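Local coordinates for putative host cell surface-exposed lipoprotein (Streptococcus phage TP-J34, PDB 4EQQ) that probably excludes superinfecting phages from the host cell, with the phage tape measure protein as target, the helical ectodomain being the part present here, at residues K13-A18 with S51-E56; S20-Y25 with E34-Q39; K71-Q74 with S78-P81; Q87-S90 with T95-E98. All blocks are in the same frame, centred on the assembly; numbering follows the deposited sequence.

Interaction 1. Residues K13-A18 with S51-E56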
loop_
_atom_site.group_PDB
_atom_site.type_symbol
_atom_site.label_atom_id
_atom_site.label_comp_id
_atom_site.label_asym_id
_atom_site.label_seq_id
_atom_site.Cartn_x
_atom_site.Cartn_y
_atom_site.Cartn_z
ATOM N N LYS A 13 7.258 -11.899 24.692
ATOM C CA LYS A 13 7.934 -12.183 23.430
ATOM C C LYS A 13 7.056 -11.762 22.229
ATOM O O LYS A 13 7.546 -11.131 21.283
ATOM C CB LYS A 13 8.305 -13.677 23.380
ATOM C CG LYS A 13 8.725 -14.221 22.016
ATOM C CD LYS A 13 10.074 -13.720 21.541
ATOM C CE LYS A 13 10.708 -14.599 20.477
ATOM N NZ LYS A 13 9.717 -15.401 19.703
ATOM N N GLU A 14 5.753 -12.063 22.317
ATOM C CA GLU A 14 4.738 -11.713 21.329
ATOM C C GLU A 14 4.763 -10.226 20.971
ATOM O O GLU A 14 4.595 -9.901 19.806
ATOM C CB GLU A 14 3.346 -12.093 21.862
ATOM C CG GLU A 14 2.199 -11.832 20.899
ATOM C CD GLU A 14 0.803 -11.796 21.494
ATOM O OE1 GLU A 14 -0.167 -11.622 20.719
ATOM O OE2 GLU A 14 0.674 -11.940 22.732
ATOM N N TYR A 15 4.951 -9.332 21.971
ATOM C CA TYR A 15 4.986 -7.887 21.732
ATOM C C TYR A 15 6.239 -7.526 20.914
ATOM O O TYR A 15 6.167 -6.657 20.043
ATOM C CB TYR A 15 4.992 -7.111 23.059
ATOM C CG TYR A 15 3.682 -7.012 23.825
ATOM C CD1 TYR A 15 2.790 -8.080 23.857
ATOM C CD2 TYR A 15 3.427 -5.932 24.659
ATOM C CE1 TYR A 15 1.625 -8.028 24.623
ATOM C CE2 TYR A 15 2.262 -5.866 25.428
ATOM C CZ TYR A 15 1.353 -6.906 25.389
ATOM O OH TYR A 15 0.220 -6.855 26.168
ATOM N N ARG A 16 7.377 -8.193 21.201
ATOM C CA ARG A 16 8.650 -7.949 20.492
ATOM C C ARG A 16 8.547 -8.455 19.057
ATOM O O ARG A 16 9.023 -7.794 18.142
ATOM C CB ARG A 16 9.844 -8.595 21.233
ATOM C CG ARG A 16 10.111 -7.962 22.602
ATOM C CD ARG A 16 11.469 -8.348 23.180
ATOM N NE ARG A 16 11.481 -9.746 23.587
ATOM C CZ ARG A 16 11.153 -10.175 24.801
ATOM N NH1 ARG A 16 11.154 -11.471 25.073
ATOM N NH2 ARG A 16 10.823 -9.309 25.755
ATOM N N THR A 17 7.875 -9.593 18.857
ATOM C CA THR A 17 7.646 -10.141 17.516
ATOM C C THR A 17 6.687 -9.205 16.749
ATOM O O THR A 17 6.876 -8.981 15.547
ATOM C CB THR A 17 7.189 -11.618 17.619
ATOM O OG1 THR A 17 8.164 -12.317 18.389
ATOM C CG2 THR A 17 7.126 -12.312 16.265
ATOM N N ALA A 18 5.653 -8.660 17.443
ATOM C CA ALA A 18 4.715 -7.724 16.822
ATOM C C ALA A 18 5.445 -6.443 16.380
ATOM O O ALA A 18 5.153 -5.936 15.302
ATOM C CB ALA A 18 3.565 -7.397 17.769
ATOM N N SER A 51 -0.789 -5.559 19.568
ATOM C CA SER A 51 -0.905 -4.664 18.413
ATOM C C SER A 51 -0.840 -3.210 18.869
ATOM O O SER A 51 -0.094 -2.438 18.279
ATOM C CB SER A 51 -2.182 -4.942 17.627
ATOM O OG SER A 51 -2.262 -4.056 16.525
ATOM N N ASP A 52 -1.599 -2.853 19.929
ATOM C CA ASP A 52 -1.591 -1.515 20.535
ATOM C C ASP A 52 -0.180 -1.149 21.012
ATOM O O ASP A 52 0.249 -0.020 20.802
ATOM C CB ASP A 52 -2.588 -1.416 21.708
ATOM C CG ASP A 52 -4.058 -1.492 21.311
ATOM O OD1 ASP A 52 -4.361 -1.421 20.079
ATOM O OD2 ASP A 52 -4.891 -1.669 22.205
ATOM N N TYR A 53 0.550 -2.105 21.601
ATOM C CA TYR A 53 1.934 -1.868 22.021
ATOM C C TYR A 53 2.831 -1.624 20.797
ATOM O O TYR A 53 3.599 -0.657 20.786
ATOM C CB TYR A 53 2.479 -3.061 22.821
ATOM C CG TYR A 53 3.941 -2.905 23.195
ATOM C CD1 TYR A 53 4.313 -2.169 24.321
ATOM C CD2 TYR A 53 4.946 -3.475 22.422
ATOM C CE1 TYR A 53 5.655 -1.999 24.654
ATOM C CE2 TYR A 53 6.292 -3.298 22.738
ATOM C CZ TYR A 53 6.640 -2.572 23.866
ATOM O OH TYR A 53 7.960 -2.426 24.213
ATOM N N ALA A 54 2.766 -2.523 19.791
ATOM C CA ALA A 54 3.593 -2.412 18.585
ATOM C C ALA A 54 3.416 -1.090 17.802
ATOM O O ALA A 54 4.409 -0.490 17.409
ATOM C CB ALA A 54 3.368 -3.610 17.666
ATOM N N VAL A 55 2.180 -0.607 17.615
ATOM C CA VAL A 55 1.972 0.640 16.836
ATOM C C VAL A 55 2.624 1.882 17.453
ATOM O O VAL A 55 2.991 2.793 16.715
ATOM C CB VAL A 55 0.507 0.899 16.405
ATOM C CG1 VAL A 55 -0.029 -0.252 15.545
ATOM C CG2 VAL A 55 -0.391 1.179 17.615
ATOM N N GLU A 56 2.811 1.883 18.787
ATOM C CA GLU A 56 3.414 2.989 19.551
ATOM C C GLU A 56 4.904 2.828 19.848
ATOM O O GLU A 56 5.575 3.823 20.158
ATOM C CB GLU A 56 2.668 3.167 20.905
ATOM C CG GLU A 56 1.229 3.672 20.780
ATOM C CD GLU A 56 1.030 5.054 20.185
ATOM O OE1 GLU A 56 2.019 5.807 20.038
ATOM O OE2 GLU A 56 -0.135 5.393 19.885
#

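Interaction 2. Residues S20-Y25 with E34-Q39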
loop_
_atom_site.group_PDB
_atom_site.type_symbol
_atom_site.label_atom_id
_atom_site.label_comp_id
_atom_site.label_asym_id
_atom_site.label_seq_id
_atom_site.Cartn_x
_atom_site.Cartn_y
_atom_site.Cartn_z
ATOM N N SER A 20 8.644 -6.203 15.477
ATOM C CA SER A 20 9.426 -6.621 14.302
ATOM C C SER A 20 8.517 -6.632 13.048
ATOM O O SER A 20 8.892 -6.113 11.991
ATOM C CB SER A 20 10.006 -8.016 14.550
ATOM O OG SER A 20 10.714 -8.434 13.397
ATOM N N LYS A 21 7.310 -7.197 13.189
ATOM C CA LYS A 21 6.328 -7.264 12.113
ATOM C C LYS A 21 5.833 -5.846 11.728
ATOM O O LYS A 21 5.748 -5.538 10.544
ATOM C CB LYS A 21 5.163 -8.188 12.520
ATOM C CG LYS A 21 4.133 -8.476 11.430
ATOM C CD LYS A 21 4.723 -9.012 10.094
ATOM C CE LYS A 21 5.232 -10.432 10.173
ATOM N NZ LYS A 21 5.498 -10.998 8.825
ATOM N N ALA A 22 5.567 -4.975 12.729
ATOM C CA ALA A 22 5.123 -3.592 12.503
ATOM C C ALA A 22 6.159 -2.816 11.662
ATOM O O ALA A 22 5.781 -2.110 10.724
ATOM C CB ALA A 22 4.882 -2.887 13.833
ATOM N N LYS A 23 7.464 -2.981 11.987
ATOM C CA LYS A 23 8.581 -2.360 11.264
ATOM C C LYS A 23 8.620 -2.815 9.805
ATOM O O LYS A 23 8.899 -2.020 8.925
ATOM C CB LYS A 23 9.909 -2.708 11.935
ATOM C CG LYS A 23 10.155 -1.962 13.220
ATOM C CD LYS A 23 11.431 -2.456 13.914
ATOM C CE LYS A 23 11.724 -1.673 15.175
ATOM N NZ LYS A 23 12.200 -0.309 14.855
ATOM N N GLN A 24 8.356 -4.102 9.562
ATOM C CA GLN A 24 8.301 -4.701 8.220
ATOM C C GLN A 24 7.172 -4.048 7.407
ATOM O O GLN A 24 7.405 -3.569 6.299
ATOM C CB GLN A 24 8.033 -6.199 8.375
ATOM C CG GLN A 24 8.654 -7.086 7.351
ATOM C CD GLN A 24 8.627 -8.503 7.875
ATOM O OE1 GLN A 24 9.413 -8.891 8.749
ATOM N NE2 GLN A 24 7.659 -9.279 7.426
ATOM N N TYR A 25 5.968 -3.968 7.985
ATOM C CA TYR A 25 4.826 -3.326 7.334
ATOM C C TYR A 25 5.084 -1.867 7.008
ATOM O O TYR A 25 4.804 -1.451 5.888
ATOM C CB TYR A 25 3.560 -3.434 8.194
ATOM C CG TYR A 25 2.924 -4.795 8.175
ATOM C CD1 TYR A 25 2.568 -5.405 6.973
ATOM C CD2 TYR A 25 2.586 -5.442 9.361
ATOM C CE1 TYR A 25 1.956 -6.658 6.950
ATOM C CE2 TYR A 25 1.930 -6.669 9.351
ATOM C CZ TYR A 25 1.627 -7.278 8.144
ATOM O OH TYR A 25 0.989 -8.483 8.138
ATOM N N GLU A 34 -3.647 3.485 12.629
ATOM C CA GLU A 34 -4.889 2.706 12.719
ATOM C C GLU A 34 -4.933 1.526 11.733
ATOM O O GLU A 34 -5.395 0.442 12.083
ATOM C CB GLU A 34 -6.139 3.609 12.621
ATOM C CG GLU A 34 -6.250 4.623 13.757
ATOM C CD GLU A 34 -6.004 4.113 15.166
ATOM O OE1 GLU A 34 -6.533 3.037 15.513
ATOM O OE2 GLU A 34 -5.263 4.784 15.922
ATOM N N GLU A 35 -4.394 1.730 10.524
ATOM C CA GLU A 35 -4.305 0.661 9.523
ATOM C C GLU A 35 -3.401 -0.473 10.018
ATOM O O GLU A 35 -3.763 -1.653 9.933
ATOM C CB GLU A 35 -3.788 1.214 8.201
ATOM C CG GLU A 35 -4.902 1.866 7.407
ATOM C CD GLU A 35 -4.453 2.579 6.152
ATOM O OE1 GLU A 35 -3.312 3.102 6.123
ATOM O OE2 GLU A 35 -5.277 2.670 5.214
ATOM N N LEU A 36 -2.257 -0.100 10.590
ATOM C CA LEU A 36 -1.266 -1.032 11.130
ATOM C C LEU A 36 -1.814 -1.789 12.338
ATOM O O LEU A 36 -1.635 -3.005 12.434
ATOM C CB LEU A 36 0.034 -0.281 11.471
ATOM C CG LEU A 36 1.165 -1.134 12.074
ATOM C CD1 LEU A 36 1.595 -2.266 11.114
ATOM C CD2 LEU A 36 2.335 -0.268 12.438
ATOM N N ARG A 37 -2.551 -1.082 13.214
ATOM C CA ARG A 37 -3.167 -1.661 14.406
ATOM C C ARG A 37 -4.124 -2.787 14.019
ATOM O O ARG A 37 -4.109 -3.863 14.633
ATOM C CB ARG A 37 -3.925 -0.566 15.193
ATOM C CG ARG A 37 -4.324 -0.990 16.605
ATOM C CD ARG A 37 -5.430 -0.100 17.190
ATOM N NE ARG A 37 -5.048 1.313 17.243
ATOM C CZ ARG A 37 -4.259 1.850 18.167
ATOM N NH1 ARG A 37 -3.742 1.096 19.130
ATOM N NH2 ARG A 37 -3.950 3.136 18.115
ATOM N N SER A 38 -4.972 -2.509 13.013
ATOM C CA SER A 38 -5.955 -3.432 12.459
ATOM C C SER A 38 -5.242 -4.600 11.735
ATOM O O SER A 38 -5.600 -5.751 11.951
ATOM C CB SER A 38 -6.896 -2.687 11.523
ATOM O OG SER A 38 -7.784 -3.594 10.888
ATOM N N GLN A 39 -4.201 -4.308 10.929
ATOM C CA GLN A 39 -3.430 -5.330 10.212
ATOM C C GLN A 39 -2.841 -6.396 11.166
ATOM O O GLN A 39 -2.972 -7.595 10.900
ATOM C CB GLN A 39 -2.299 -4.674 9.403
ATOM C CG GLN A 39 -1.417 -5.673 8.641
ATOM C CD GLN A 39 -2.081 -6.277 7.420
ATOM O OE1 GLN A 39 -3.030 -5.731 6.865
ATOM N NE2 GLN A 39 -1.573 -7.409 6.951
#

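Interaction 3. Residues K71-Q74 with S78-P81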
loop_
_atom_site.group_PDB
_atom_site.type_symbol
_atom_site.label_atom_id
_atom_site.label_comp_id
_atom_site.label_asym_id
_atom_site.label_seq_id
_atom_site.Cartn_x
_atom_site.Cartn_y
_atom_site.Cartn_z
ATOM N N LYS A 71 2.649 10.338 -1.850
ATOM C CA LYS A 71 3.441 10.244 -3.087
ATOM C C LYS A 71 2.875 9.146 -3.956
ATOM O O LYS A 71 2.694 9.362 -5.152
ATOM C CB LYS A 71 4.927 9.956 -2.803
ATOM C CG LYS A 71 5.698 11.118 -2.174
ATOM C CD LYS A 71 7.108 10.642 -1.826
ATOM C CE LYS A 71 7.965 11.721 -1.220
ATOM N NZ LYS A 71 9.266 11.169 -0.738
ATOM N N GLN A 72 2.545 7.979 -3.348
ATOM C CA GLN A 72 1.950 6.852 -4.066
ATOM C C GLN A 72 0.639 7.273 -4.755
ATOM O O GLN A 72 0.474 7.000 -5.945
ATOM C CB GLN A 72 1.728 5.656 -3.126
ATOM C CG GLN A 72 1.206 4.413 -3.846
ATOM C CD GLN A 72 0.915 3.262 -2.907
ATOM O OE1 GLN A 72 1.641 3.017 -1.940
ATOM N NE2 GLN A 72 -0.161 2.524 -3.179
ATOM N N TYR A 73 -0.273 7.956 -4.029
ATOM C CA TYR A 73 -1.543 8.438 -4.606
ATOM C C TYR A 73 -1.304 9.425 -5.743
ATOM O O TYR A 73 -1.999 9.366 -6.757
ATOM C CB TYR A 73 -2.455 9.083 -3.540
ATOM C CG TYR A 73 -3.069 8.112 -2.545
ATOM C CD1 TYR A 73 -3.337 6.794 -2.891
ATOM C CD2 TYR A 73 -3.389 8.529 -1.251
ATOM C CE1 TYR A 73 -3.916 5.908 -1.982
ATOM C CE2 TYR A 73 -3.946 7.642 -0.327
ATOM C CZ TYR A 73 -4.245 6.347 -0.707
ATOM O OH TYR A 73 -4.815 5.482 0.194
ATOM N N GLN A 74 -0.329 10.327 -5.575
ATOM C CA GLN A 74 0.001 11.328 -6.597
ATOM C C GLN A 74 0.592 10.678 -7.834
ATOM O O GLN A 74 0.132 10.957 -8.936
ATOM C CB GLN A 74 0.955 12.408 -6.045
ATOM C CG GLN A 74 1.249 13.508 -7.078
ATOM C CD GLN A 74 1.892 14.723 -6.485
ATOM O OE1 GLN A 74 3.028 14.682 -6.036
ATOM N NE2 GLN A 74 1.177 15.829 -6.491
ATOM N N SER A 78 -2.510 10.392 -10.080
ATOM C CA SER A 78 -2.573 11.822 -10.403
ATOM C C SER A 78 -3.686 12.551 -9.654
ATOM O O SER A 78 -4.297 13.489 -10.172
ATOM C CB SER A 78 -2.630 12.054 -11.915
ATOM O OG SER A 78 -1.487 11.488 -12.532
ATOM N N MET A 79 -3.938 12.125 -8.409
ATOM C CA MET A 79 -4.918 12.782 -7.548
ATOM C C MET A 79 -4.377 14.145 -7.130
ATOM O O MET A 79 -3.158 14.312 -6.979
ATOM C CB MET A 79 -5.180 11.941 -6.305
ATOM C CG MET A 79 -6.037 10.731 -6.587
ATOM S SD MET A 79 -6.077 9.581 -5.193
ATOM C CE MET A 79 -7.072 10.516 -4.016
ATOM N N SER A 80 -5.278 15.109 -6.919
ATOM C CA SER A 80 -4.870 16.447 -6.492
ATOM C C SER A 80 -4.380 16.424 -5.037
ATOM O O SER A 80 -4.790 15.539 -4.282
ATOM C CB SER A 80 -6.030 17.438 -6.636
ATOM O OG SER A 80 -7.014 17.246 -5.631
ATOM N N PRO A 81 -3.532 17.388 -4.604
ATOM C CA PRO A 81 -3.115 17.417 -3.191
ATOM C C PRO A 81 -4.308 17.444 -2.216
ATOM O O PRO A 81 -4.266 16.766 -1.192
ATOM C CB PRO A 81 -2.289 18.712 -3.104
ATOM C CG PRO A 81 -1.733 18.874 -4.481
ATOM C CD PRO A 81 -2.899 18.495 -5.361
HETATM O O HOH W 1 -1.253 15.776 -8.237
HETATM O O HOH W 2 1.051 11.881 -11.448
#

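Interaction 4. Residues Q87-S90 with T95-E98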
loop_
_atom_site.group_PDB
_atom_site.type_symbol
_atom_site.label_atom_id
_atom_site.label_comp_id
_atom_site.label_asym_id
_atom_site.label_seq_id
_atom_site.Cartn_x
_atom_site.Cartn_y
_atom_site.Cartn_z
ATOM N N GLN A 87 -8.335 11.732 1.356
ATOM C CA GLN A 87 -8.178 10.278 1.296
ATOM C C GLN A 87 -7.357 9.796 2.489
ATOM O O GLN A 87 -7.749 8.839 3.152
ATOM C CB GLN A 87 -7.506 9.853 -0.027
ATOM C CG GLN A 87 -7.592 8.336 -0.299
ATOM C CD GLN A 87 -9.001 7.883 -0.646
ATOM O OE1 GLN A 87 -9.874 8.669 -1.022
ATOM N NE2 GLN A 87 -9.255 6.611 -0.558
ATOM N N LEU A 88 -6.220 10.459 2.768
ATOM C CA LEU A 88 -5.355 10.065 3.895
ATOM C C LEU A 88 -6.097 10.087 5.235
ATOM O O LEU A 88 -5.935 9.175 6.050
ATOM C CB LEU A 88 -4.122 10.979 3.968
ATOM C CG LEU A 88 -3.116 10.903 2.804
ATOM C CD1 LEU A 88 -2.107 12.053 2.924
ATOM C CD2 LEU A 88 -2.412 9.497 2.719
ATOM N N VAL A 89 -6.934 11.110 5.445
ATOM C CA VAL A 89 -7.697 11.265 6.690
ATOM C C VAL A 89 -8.935 10.394 6.716
ATOM O O VAL A 89 -9.041 9.538 7.591
ATOM C CB VAL A 89 -8.021 12.757 7.002
ATOM C CG1 VAL A 89 -8.911 12.898 8.243
ATOM C CG2 VAL A 89 -6.749 13.558 7.180
ATOM N N SER A 90 -9.885 10.617 5.779
ATOM C CA SER A 90 -11.173 9.910 5.773
ATOM C C SER A 90 -11.087 8.446 5.541
ATOM O O SER A 90 -11.836 7.690 6.167
ATOM C CB SER A 90 -12.142 10.518 4.761
ATOM O OG SER A 90 -12.315 11.891 5.068
ATOM N N THR A 95 -3.861 11.015 10.926
ATOM C CA THR A 95 -4.386 12.201 11.620
ATOM C C THR A 95 -4.352 13.355 10.605
ATOM O O THR A 95 -3.633 13.264 9.598
ATOM C CB THR A 95 -3.485 12.545 12.829
ATOM O OG1 THR A 95 -2.237 13.025 12.329
ATOM C CG2 THR A 95 -3.253 11.338 13.756
ATOM N N GLN A 96 -5.098 14.436 10.867
ATOM C CA GLN A 96 -5.115 15.617 9.989
ATOM C C GLN A 96 -3.718 16.242 9.808
ATOM O O GLN A 96 -3.361 16.639 8.700
ATOM C CB GLN A 96 -6.113 16.670 10.504
ATOM C CG GLN A 96 -6.402 17.782 9.481
ATOM C CD GLN A 96 -7.125 17.252 8.265
ATOM O OE1 GLN A 96 -8.176 16.632 8.382
ATOM N NE2 GLN A 96 -6.567 17.465 7.078
ATOM N N GLU A 97 -2.929 16.300 10.893
ATOM C CA GLU A 97 -1.565 16.850 10.882
ATOM C C GLU A 97 -0.618 16.008 10.033
ATOM O O GLU A 97 0.197 16.562 9.308
ATOM C CB GLU A 97 -1.027 16.971 12.310
ATOM C CG GLU A 97 -2.009 17.725 13.178
ATOM C CD GLU A 97 -1.425 18.709 14.166
ATOM O OE1 GLU A 97 -0.212 18.632 14.472
ATOM O OE2 GLU A 97 -2.216 19.526 14.682
ATOM N N GLU A 98 -0.744 14.676 10.099
ATOM C CA GLU A 98 0.069 13.778 9.252
ATOM C C GLU A 98 -0.262 14.013 7.769
ATOM O O GLU A 98 0.645 14.123 6.949
ATOM C CB GLU A 98 -0.184 12.312 9.616
ATOM C CG GLU A 98 0.503 11.925 10.918
ATOM C CD GLU A 98 -0.119 10.786 11.695
ATOM O OE1 GLU A 98 0.271 10.598 12.868
ATOM O OE2 GLU A 98 -0.995 10.082 11.144
#

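Interaction 1. Residues K13-A18 with S51-E56
Asp52 OD1 takes a hydrogen bond from Gln48 NE2 of its own helix and a salt bridge from Arg37 NH1, which ties helix 48-57 to helix 33-42, while the neighbouring Tyr53 and Ala54 turn to meet Tyr15 and Ala18 of helix 13-28. This is helix-on-helix packing in the first half of an all-helical ectodomain with a helix-turn-helix fold, and no hydrogen bond crosses between 13-18 and 51-56. The larger share of the contact is a tyrosine pair. Tyr15 has CG beside its backbone N (chi1 -76°) and Tyr53 has CG anti to its own (chi1 176°), which brings the two rings together. They are neither stacked nor edge-to-face: their planes stand 40° apart and the centroids 5.2 Å. Tyr15 brings its CD2 side over one face of the Tyr53 ring, with CD2 3.4 Å from Tyr53 CG, and Tyr15 CB sits 3.7 Å from Tyr53 CD2. The ring bases meet in this way, and Phe8 adds to the packing of Tyr53. A turn further along helix 13-28 two alanines face each other, Ala18 and Ala54; Tyr46 packs on the first and Leu40 on the second. The two methyls, Ala18 CB and Ala54 CB, touch at 3.8 Å, and Ala54 CB also lies 3.7 Å from the carbonyl carbon C of Ala18.

Interaction 2. Residues S20-Y25 with E34-Q39
Tyr25 and Gln39 meet at about a right angle, the plane of the amide turned 71° from that of the ring. Gln39 first extends from its helix with CG anti to the backbone N, then bends at chi2 (74°). That conformation lays the CG methylene over one face of the Tyr25 ring, 3.7 Å from the centroid and displaced toward the phenol end, as a CH-pi contact. It also sends the amide on to the hydroxyl. Gln39 NE2 donates to Tyr25 OH at 3.0 Å along a nearly straight path, and the oxygen lies close to the amide plane. Tyr25 OH is hydrogen-bonded to Asp44 OD2 as well, so two groups fix the outer end of the ring while CG of Gln39 presses on its face. Leu36 comes in at the other end of the tyrosine: CD1 is 3.7 Å from Tyr25 CB and meets the ring obliquely, and CD2 reaches Ala22 CB at 3.9 Å. One leucine thus touches residues a turn apart on helix 13-28. The axes of segments 20-25 and 34-39 approach to 10.8 Å with their directions 130° apart, nearer antiparallel than parallel, within the helix-turn-helix fold. Val55 of helix 48-57 and Ile60 of the following loop also pack on Leu36, while Gln39 and Ser38 face Asp75 and Thr76 of the second subunit, so this part of helix 33-42 touches both its own chain and its partner.

Interaction 3. Residues K71-Q74 with S78-P81
Met79 leans back on Tyr73 by way of its sulfur. With CG beside the backbone N (chi1 -75°) and the chain extended at chi2, SD comes to 4.0 Å from Tyr73 CB; the bend at chi3 turns only the terminal CE. The same sulfur is 4.9 Å from the Tyr73 ring centroid and 36° off the ring normal, so this is an oblique Met-aromatic contact at the root of the ring. The tyrosine, with CG beside its backbone N, carries its ring away from the loop; its hydroxyl bonds to Asp92 OD2 and Lys69 NZ, and Phe91 of the second subunit meets the ring nearly perpendicularly. The backbone here makes the turn from helix 62-77 into helix 81-91, part of the helix-turn-helix fold. Ser78 leaves helical geometry with a positive phi, yet its N still donates to Gln74 O at 2.9 Å, along a bent path (131°) from well above the carbonyl plane. Two residues further on, Ser80 takes the N-cap of helix 81-91, its OG accepting from Ala83 N. Two waters bridge the segments. Ser78 OG shares one with Gln74 O, which lies 2.8 Å from that water. The nearly extended Gln74 side chain reaches off at about a right angle to its carbonyl: NE2 donates to a second water, which donates in turn to Met79 O at 2.7 Å, while Gln74 OE1 is held by the backbone N of Lys107.

Interaction 4. Residues Q87-S90 with T95-E98
Val89 and Gln96 are brought together by their torsions: the valine sets CG1 anti to its backbone N (chi1 176°) with CG2 beside that N, and the glutamine starts with CG anti to N, then folds back at chi2 (66°). Although Gln96 leaves its backbone heading away from helix 81-91, this fold returns the amide to the valine, and the two side chains cross at about a right angle. Gln96 OE1 rests against both methyls, 3.6 Å from Val89 CG2 and 3.8 Å from Val89 CG1. Val89 CG2 continues down to the backbone, lying 3.8 Å from Gln96 CA and 4.0 Å from Thr95 O. The other end of the amide is engaged elsewhere, NE2 donating to Asp100 OD1 one turn on, which steadies the folded chain. The site is the junction of helix 81-91 and helix 96-104 in the second half of the helix-turn-helix fold, with a wider pi-type turn at 87-90. At the start of helix 96-104, Thr95 and Glu98 form a capping box. Thr95 OG1 accepts from Glu98 N at 3.2 Å, and Glu98 OE2 accepts from Thr95 N at 3.0 Å, met from above the carboxylate plane. Leu88 and Ala99 pack together on the inner side. Across the contact itself there is only van der Waals touching, with no hydrogen bond, so the valine meets the amide through dispersion alone, and the hydrogen bonds nearby are those of the capping box and of Gln96 with Asp100.

How the interactions relate
Interactions 1 and 2 are buried and share helix 13-28, against helix 48-57 and helix 33-42 respectively; they meet directly where Val55 packs on Leu36 and Ser51 OG lies by Arg37 O. Interaction 1 is apolar, whereas interaction 2 mixes a leucine with a ring-face contact and a polar bond. Interactions 3 and 4 lie in the second half of the ectodomain, and touch where Tyr73 and Met79 pack on Gln87 and Leu88. Interaction 3 is partly buried and water-bridged, at a turn between helices; interaction 4 is a surface contact of a valine with a glutamine amide, beside a capping box internal to 95-98. Interactions 2 and 3 both touch the second subunit.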